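Local structure of hemoglobin subunit alpha (Isurus oxyrinchus, 3MKB) at residues E27-A30 against R31-T35; D73-L76 against H77-L80; A84-H87 against G88-L92. The protein probably carries oxygen in the shark's blood, binding it at a haem held within a globin fold that assembles with beta subunits into a four-chain hemoglobin. All coordinates share one frame; numbering follows the deposited sequence.

Contact 1 (E27-A30 against R31-T35); sequences EALA and RLFAT
E27 and R31 form a salt bridge: the two chains run side by side in the same direction, and R31 NH2 reaches E27 OE2 at 2.6 Å. The carboxylate oxygen lies at the edge of the guanidinium, near its plane, and is met on its anti side, 29° out of the carboxylate plane; the two flat groups are turned 57° apart. With CG anti to the backbone N (chi1 173°), the glutamate extends along the helix to meet the arginine. E27 OE1 bonds H112, while R31 NH2 also bonds the backbone of F112 in the beta subunit, so this buried guanidinium has partners in both subunits. An alanine in place of R31 would probably leave E27 OE2 without its counter-charge and the beta-chain F112 carbonyl without this donor.

Backbone bonds carry the turn, R31 N to E27 O at 2.9 Å and L32 N to A28 O at 3.0 Å among them. R31 O takes both T35 N and, from above the carbonyl plane, T35 OG1 at 2.9 Å. Small A28 and A30 suit close packing, A28 against T108 and A30 against P114 of the beta chain.

On the apolar side L29 CB meets F33 CE2 at 4.1 Å; the L29 carbonyl oxygen lies over one face of the F33 ring, toward its rim. The arrangement is that of a globin B helix, one flank toward the haem pocket and another at the alpha-beta interface.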
loop_
_atom_site.group_PDB
_atom_site.type_symbol
_atom_site.label_atom_id
_atom_site.label_comp_id
_atom_site.label_asym_id
_atom_site.label_seq_id
_atom_site.Cartn_x
_atom_site.Cartn_y
_atom_site.Cartn_z
ATOM N N GLU A 27 22.503 -1.757 5.966
ATOM C CA GLU A 27 21.644 -1.463 7.116
ATOM C C GLU A 27 20.201 -1.261 6.648
ATOM O O GLU A 27 19.253 -1.753 7.258
ATOM C CB GLU A 27 22.162 -0.221 7.873
ATOM C CG GLU A 27 21.199 0.216 8.975
ATOM C CD GLU A 27 21.776 1.269 9.898
ATOM O OE1 GLU A 27 23.024 1.452 9.944
ATOM O OE2 GLU A 27 20.967 1.944 10.559
ATOM N N ALA A 28 20.011 -0.562 5.524
ATOM C CA ALA A 28 18.674 -0.295 5.057
ATOM C C ALA A 28 18.039 -1.624 4.644
ATOM O O ALA A 28 16.858 -1.869 4.978
ATOM C CB ALA A 28 18.662 0.724 3.892
ATOM N N LEU A 29 18.798 -2.485 3.954
ATOM C CA LEU A 29 18.220 -3.778 3.510
ATOM C C LEU A 29 17.942 -4.656 4.759
ATOM O O LEU A 29 16.939 -5.380 4.792
ATOM C CB LEU A 29 19.157 -4.504 2.520
ATOM C CG LEU A 29 19.254 -3.979 1.068
ATOM C CD1 LEU A 29 20.595 -4.504 0.457
ATOM C CD2 LEU A 29 17.981 -4.366 0.208
ATOM N N ALA A 30 18.814 -4.599 5.760
ATOM C CA ALA A 30 18.577 -5.360 7.019
ATOM C C ALA A 30 17.255 -4.902 7.710
ATOM O O ALA A 30 16.458 -5.718 8.198
ATOM C CB ALA A 30 19.783 -5.238 7.977
ATOM N N ARG A 31 17.028 -3.593 7.728
ATOM C CA ARG A 31 15.717 -3.035 8.128
ATOM C C ARG A 31 14.563 -3.572 7.308
ATOM O O ARG A 31 13.602 -4.036 7.906
ATOM C CB ARG A 31 15.721 -1.496 8.129
ATOM C CG ARG A 31 16.767 -0.869 9.065
ATOM C CD ARG A 31 16.558 0.689 9.209
ATOM N NE ARG A 31 17.659 1.160 10.026
ATOM C CZ ARG A 31 17.753 1.001 11.341
ATOM N NH1 ARG A 31 16.759 0.485 12.029
ATOM N NH2 ARG A 31 18.838 1.409 11.973
ATOM N N LEU A 32 14.640 -3.538 5.984
ATOM C CA LEU A 32 13.635 -4.150 5.132
ATOM C C LEU A 32 13.275 -5.585 5.552
ATOM O O LEU A 32 12.136 -5.903 5.741
ATOM C CB LEU A 32 14.072 -4.124 3.675
ATOM C CG LEU A 32 13.080 -4.587 2.612
ATOM C CD1 LEU A 32 11.815 -3.811 2.592
ATOM C CD2 LEU A 32 13.712 -4.650 1.228
ATOM N N PHE A 33 14.289 -6.420 5.684
ATOM C CA PHE A 33 14.105 -7.856 5.936
ATOM C C PHE A 33 13.511 -8.094 7.320
ATOM O O PHE A 33 12.689 -9.019 7.501
ATOM C CB PHE A 33 15.429 -8.636 5.771
ATOM C CG PHE A 33 16.026 -8.560 4.373
ATOM C CD1 PHE A 33 15.208 -8.615 3.243
ATOM C CD2 PHE A 33 17.413 -8.461 4.200
ATOM C CE1 PHE A 33 15.737 -8.557 1.936
ATOM C CE2 PHE A 33 17.960 -8.364 2.887
ATOM C CZ PHE A 33 17.112 -8.456 1.771
ATOM N N ALA A 34 13.919 -7.284 8.281
ATOM C CA ALA A 34 13.399 -7.359 9.654
ATOM C C ALA A 34 11.926 -6.871 9.752
ATOM O O ALA A 34 11.072 -7.517 10.362
ATOM C CB ALA A 34 14.361 -6.514 10.649
ATOM N N THR A 35 11.611 -5.710 9.130
ATOM C CA THR A 35 10.286 -5.136 9.260
ATOM C C THR A 35 9.318 -5.642 8.178
ATOM O O THR A 35 8.118 -5.506 8.340
ATOM C CB THR A 35 10.320 -3.587 9.123
ATOM O OG1 THR A 35 10.827 -3.308 7.815
ATOM C CG2 THR A 35 11.283 -2.958 10.150
#

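Contact 2 (D73-L76 against H77-L80)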
loop_
_atom_site.group_PDB
_atom_site.type_symbol
_atom_site.label_atom_id
_atom_site.label_comp_id
_atom_site.label_asym_id
_atom_site.label_seq_id
_atom_site.Cartn_x
_atom_site.Cartn_y
_atom_site.Cartn_z
ATOM N N ASP A 73 19.056 14.708 -11.152
ATOM C CA ASP A 73 17.740 15.147 -10.623
ATOM C C ASP A 73 16.722 15.572 -11.689
ATOM O O ASP A 73 15.522 15.499 -11.463
ATOM C CB ASP A 73 17.927 16.288 -9.605
ATOM C CG ASP A 73 17.930 15.829 -8.148
ATOM O OD1 ASP A 73 17.490 14.694 -7.816
ATOM O OD2 ASP A 73 18.347 16.663 -7.300
ATOM N N ASP A 74 17.201 16.026 -12.845
ATOM C CA ASP A 74 16.321 16.551 -13.901
ATOM C C ASP A 74 16.219 15.654 -15.151
ATOM O O ASP A 74 15.693 16.065 -16.194
ATOM C CB ASP A 74 16.790 17.958 -14.306
ATOM C CG ASP A 74 16.673 18.962 -13.156
ATOM O OD1 ASP A 74 15.582 19.065 -12.530
ATOM O OD2 ASP A 74 17.684 19.608 -12.864
ATOM N N ASP A 75 16.693 14.422 -15.000
ATOM C CA ASP A 75 16.902 13.457 -16.062
ATOM C C ASP A 75 16.408 12.055 -15.671
ATOM O O ASP A 75 16.549 11.105 -16.421
ATOM C CB ASP A 75 18.344 13.644 -16.592
ATOM C CG ASP A 75 18.667 12.752 -17.762
ATOM O OD1 ASP A 75 19.803 12.229 -17.803
ATOM O OD2 ASP A 75 17.789 12.561 -18.633
ATOM N N LEU A 76 15.839 11.925 -14.479
ATOM C CA LEU A 76 15.660 10.630 -13.795
ATOM C C LEU A 76 15.018 9.551 -14.693
ATOM O O LEU A 76 15.343 8.350 -14.602
ATOM C CB LEU A 76 14.868 10.822 -12.505
ATOM C CG LEU A 76 15.612 11.471 -11.331
ATOM C CD1 LEU A 76 14.706 11.525 -10.080
ATOM C CD2 LEU A 76 16.940 10.742 -11.045
ATOM N N HIS A 77 14.107 9.990 -15.553
ATOM C CA HIS A 77 13.416 9.059 -16.436
ATOM C C HIS A 77 14.382 8.293 -17.357
ATOM O O HIS A 77 14.316 7.050 -17.472
ATOM C CB HIS A 77 12.326 9.767 -17.257
ATOM C CG HIS A 77 11.496 8.827 -18.083
ATOM N ND1 HIS A 77 10.756 7.798 -17.526
ATOM C CD2 HIS A 77 11.272 8.771 -19.418
ATOM C CE1 HIS A 77 10.126 7.140 -18.484
ATOM N NE2 HIS A 77 10.417 7.712 -19.641
ATOM N N ALA A 78 15.288 9.027 -17.993
ATOM C CA ALA A 78 16.282 8.408 -18.853
ATOM C C ALA A 78 17.393 7.726 -18.048
ATOM O O ALA A 78 17.869 6.672 -18.437
ATOM C CB ALA A 78 16.885 9.453 -19.823
ATOM N N HIS A 79 17.791 8.336 -16.928
ATOM C CA HIS A 79 18.927 7.840 -16.166
ATOM C C HIS A 79 18.669 6.464 -15.551
ATOM O O HIS A 79 19.587 5.665 -15.421
ATOM C CB HIS A 79 19.321 8.829 -15.053
ATOM C CG HIS A 79 20.255 8.230 -14.057
ATOM N ND1 HIS A 79 21.560 7.908 -14.361
ATOM C CD2 HIS A 79 20.048 7.799 -12.789
ATOM C CE1 HIS A 79 22.132 7.338 -13.311
ATOM N NE2 HIS A 79 21.230 7.260 -12.345
ATOM N N LEU A 80 17.421 6.238 -15.145
ATOM C CA LEU A 80 17.021 5.061 -14.406
ATOM C C LEU A 80 16.467 3.933 -15.300
ATOM O O LEU A 80 16.086 2.872 -14.793
ATOM C CB LEU A 80 16.013 5.463 -13.301
ATOM C CG LEU A 80 16.654 6.188 -12.099
ATOM C CD1 LEU A 80 15.614 6.597 -11.017
ATOM C CD2 LEU A 80 17.777 5.324 -11.473
HETATM O O HOH W 1 15.118 11.995 -18.433
#
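D75 and A78 meet where a short helix begins, and a water ties them together. D75 OD2 accepts from this water at 2.7 Å, and the water in turn accepts from A78 N at 3.0 Å. The carboxylate is brought there by a first torsion of -177°, which lays CG beside the carbonyl carbon and leaves OD2 3.4 Å from A78 CB. An aspartate suits this N-cap position, although its side chain reaches the amide through water and makes no direct capping bond. Its carbonyl works directly: H79 N donates to D75 O at 3.1 Å, with a weak bond from A78 N beside it.

One residue on, L80 N closes the next turn on L76 O at 3.0 Å. The two leucines touch lightly, L76 CD2 to L80 CD1 at 4.4 Å; both are buried, a place that suits their apolar ends, while D75 and A78 stay exposed.

Further out, other side chains tie this stretch to its surroundings. H77 ND1 bonds E134, the H79 ring stacks on that of H72, and D74 just upstream is salt-bridged to R7. The leucines lead inward: L76 packs on A69 of helix 53-70 and on A130 of helix 118-135, and L80 on I131. Helix 76-79 thus packs against both longer helices, within the connection from helix 53-70 to helix 81-91.

Contact 3 (A84-H87 against G88-L92). With HEM (protoporphyrin IX containing Fe), chain E.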
loop_
_atom_site.group_PDB
_atom_site.type_symbol
_atom_site.label_atom_id
_atom_site.label_comp_id
_atom_site.label_asym_id
_atom_site.label_seq_id
_atom_site.Cartn_x
_atom_site.Cartn_y
_atom_site.Cartn_z
ATOM N N ALA A 84 15.257 0.131 -14.171
ATOM C CA ALA A 84 13.863 -0.190 -14.322
ATOM C C ALA A 84 13.709 -1.494 -15.145
ATOM O O ALA A 84 12.896 -2.376 -14.813
ATOM C CB ALA A 84 13.172 0.949 -15.035
ATOM N N VAL A 85 14.489 -1.619 -16.220
ATOM C CA VAL A 85 14.474 -2.883 -17.004
ATOM C C VAL A 85 14.993 -4.109 -16.256
ATOM O O VAL A 85 14.411 -5.171 -16.361
ATOM C CB VAL A 85 15.196 -2.739 -18.374
ATOM C CG1 VAL A 85 15.408 -4.129 -19.039
ATOM C CG2 VAL A 85 14.402 -1.846 -19.261
ATOM N N THR A 86 16.081 -3.981 -15.520
ATOM C CA THR A 86 16.595 -5.091 -14.739
ATOM C C THR A 86 15.603 -5.516 -13.647
ATOM O O THR A 86 15.279 -6.733 -13.532
ATOM C CB THR A 86 17.980 -4.761 -14.147
ATOM O OG1 THR A 86 18.894 -4.524 -15.254
ATOM C CG2 THR A 86 18.490 -5.922 -13.356
ATOM N N HIS A 87 15.089 -4.541 -12.883
ATOM C CA HIS A 87 14.159 -4.897 -11.795
ATOM C C HIS A 87 12.818 -5.352 -12.255
ATOM O O HIS A 87 12.226 -6.293 -11.676
ATOM C CB HIS A 87 14.044 -3.803 -10.722
ATOM C CG HIS A 87 15.196 -3.825 -9.780
ATOM N ND1 HIS A 87 16.402 -3.243 -10.093
ATOM C CD2 HIS A 87 15.373 -4.445 -8.590
ATOM C CE1 HIS A 87 17.254 -3.456 -9.105
ATOM N NE2 HIS A 87 16.658 -4.182 -8.181
ATOM N N GLY A 88 12.342 -4.666 -13.286
ATOM C CA GLY A 88 11.056 -4.896 -13.814
ATOM C C GLY A 88 10.949 -6.089 -14.751
ATOM O O GLY A 88 9.915 -6.716 -14.757
ATOM N N LYS A 89 11.983 -6.377 -15.552
ATOM C CA LYS A 89 11.891 -7.443 -16.590
ATOM C C LYS A 89 12.741 -8.702 -16.309
ATOM O O LYS A 89 12.352 -9.824 -16.660
ATOM C CB LYS A 89 12.254 -6.893 -17.979
ATOM C CG LYS A 89 11.318 -5.823 -18.482
ATOM C CD LYS A 89 10.016 -6.520 -18.900
ATOM C CE LYS A 89 9.456 -5.973 -20.186
ATOM N NZ LYS A 89 8.855 -4.647 -19.933
ATOM N N LYS A 90 13.898 -8.522 -15.696
ATOM C CA LYS A 90 14.728 -9.666 -15.370
ATOM C C LYS A 90 14.452 -10.212 -13.944
ATOM O O LYS A 90 14.067 -11.382 -13.771
ATOM C CB LYS A 90 16.218 -9.305 -15.547
ATOM C CG LYS A 90 17.171 -10.333 -14.938
ATOM C CD LYS A 90 18.595 -9.875 -15.192
ATOM C CE LYS A 90 19.639 -10.907 -14.806
ATOM N NZ LYS A 90 20.939 -10.504 -15.442
ATOM N N LEU A 91 14.618 -9.366 -12.943
ATOM C CA LEU A 91 14.468 -9.828 -11.526
ATOM C C LEU A 91 13.015 -10.006 -11.121
ATOM O O LEU A 91 12.726 -10.845 -10.243
ATOM C CB LEU A 91 15.155 -8.861 -10.545
ATOM C CG LEU A 91 16.639 -8.580 -10.796
ATOM C CD1 LEU A 91 17.076 -7.253 -10.144
ATOM C CD2 LEU A 91 17.464 -9.806 -10.306
ATOM N N LEU A 92 12.128 -9.221 -11.750
ATOM C CA LEU A 92 10.656 -9.230 -11.548
ATOM C C LEU A 92 10.274 -8.993 -10.117
ATOM O O LEU A 92 9.486 -9.719 -9.511
ATOM C CB LEU A 92 9.981 -10.505 -12.122
ATOM C CG LEU A 92 10.300 -10.751 -13.624
ATOM C CD1 LEU A 92 9.978 -12.183 -14.026
ATOM C CD2 LEU A 92 9.625 -9.742 -14.529
HETATM C CHA HEM E . 20.453 -6.256 -8.060
HETATM C CHB HEM E . 19.826 -1.508 -7.507
HETATM C CHC HEM E . 15.792 -2.236 -4.834
HETATM C CHD HEM E . 16.157 -6.951 -5.724
HETATM C C1A HEM E . 20.645 -4.898 -8.186
HETATM C C2A HEM E . 21.701 -4.227 -8.902
HETATM C C3A HEM E . 21.534 -2.892 -8.787
HETATM C C4A HEM E . 20.368 -2.699 -7.929
HETATM C CMA HEM E . 22.394 -1.722 -9.397
HETATM C CAA HEM E . 22.698 -5.025 -9.761
HETATM C CBA HEM E . 21.902 -4.963 -11.107
HETATM C CGA HEM E . 22.753 -5.322 -12.287
HETATM O O1A HEM E . 23.762 -6.068 -12.066
HETATM O O2A HEM E . 22.438 -4.886 -13.437
HETATM C C1B HEM E . 18.677 -1.309 -6.761
HETATM C C2B HEM E . 18.098 -0.021 -6.452
HETATM C C3B HEM E . 17.009 -0.221 -5.692
HETATM C C4B HEM E . 16.828 -1.640 -5.523
HETATM C CMB HEM E . 18.631 1.379 -6.869
HETATM C CAB HEM E . 16.027 0.839 -5.129
HETATM C CBB HEM E . 16.298 2.138 -4.908
HETATM C C1C HEM E . 15.501 -3.588 -4.805
HETATM C C2C HEM E . 14.395 -4.227 -4.088
HETATM C C3C HEM E . 14.491 -5.563 -4.301
HETATM C C4C HEM E . 15.662 -5.788 -5.170
HETATM C CMC HEM E . 13.396 -3.408 -3.221
HETATM C CAC HEM E . 13.520 -6.624 -3.717
HETATM C CBC HEM E . 12.934 -6.431 -2.499
HETATM C C1D HEM E . 17.377 -7.159 -6.369
HETATM C C2D HEM E . 17.928 -8.472 -6.572
HETATM C C3D HEM E . 19.273 -8.326 -7.221
HETATM C C4D HEM E . 19.381 -6.891 -7.446
HETATM C CMD HEM E . 17.313 -9.827 -6.121
HETATM C CAD HEM E . 20.209 -9.532 -7.599
HETATM C CBD HEM E . 21.381 -9.808 -6.606
HETATM C CGD HEM E . 21.041 -10.504 -5.266
HETATM O O1D HEM E . 20.323 -11.563 -5.218
HETATM O O2D HEM E . 21.492 -10.021 -4.188
HETATM N NA HEM E . 19.879 -3.940 -7.613
HETATM N NB HEM E . 17.860 -2.306 -6.173
HETATM N NC HEM E . 16.197 -4.577 -5.436
HETATM N ND HEM E . 18.267 -6.219 -6.900
HETATM FE FE HEM E . 18.063 -4.227 -6.527
#
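H87 and L91 stand side by side, one turn apart, and both reach the haem. H87 NE2 binds the iron at 2.2 Å, its imidazole meeting the porphyrin edge-on. L91 CD1 sits over the middle of one face of that ring, 3.7 Å from its centroid and 13° off the normal, a CH-pi contact that backs the ligand and, with the iron bond, probably limits its rotation. The same methyl lies 3.6 Å from haem C4D, so one branch of the leucine fills the angle between imidazole and porphyrin. A leucine suits this corner: CD1 meets both flat groups, while CD2 lies against C3D and the propionate carbon CAD of the same pyrrole. At the ring's edge, H87 ND1 makes a weak bond to the L83 carbonyl, which probably helps hold the imidazole's orientation.

This is the proximal histidine of a globin, on the F helix; here H58, from helix 53-70, holds the iron's other axial position, so the haem carries two histidine ligands.

T86 joins the pair through its methyl, CG2 to L91 CD1 at 3.8 Å, its first torsion of -62° setting CG2 anti to the backbone N. Its hydroxyl turns back to a weak bond with the V82 carbonyl, giving the polar half of threonine a partner within the helix. The T86 carbonyl takes L91 N at 2.8 Å in a nearly straight bond (178°), the bond of a pi-type turn, from residue i+5 back to i. K90 N offers only weak bonds to T86 O and V85 O. In this widened turn L91 faces the haem, whereas K89 directs its ammonium away to the K138 carbonyl, and L92 packs on W37 of the beta subunit.

Contact 1 is the most buried of the three; contacts 2 and 3 are part exposed. All are local turns within one globin fold, but their chemistry follows their surroundings. Contact 1, on helix 21-35, pairs opposite charges in the interior and at the beta boundary. Contact 2, on the opposite side of the chain's centre, about 26 Å from contact 1 centre to centre, has a water-linked carboxylate outside and leucines inside. Contact 3 adjoins contact 2 in sequence yet lies on the next helix, where a metal bond dominates. Contacts 1 and 3 do not touch, but both approach the haem: contact 1 through the L32 side chain, contact 3 through H87 on the iron and L91 against the porphyrin.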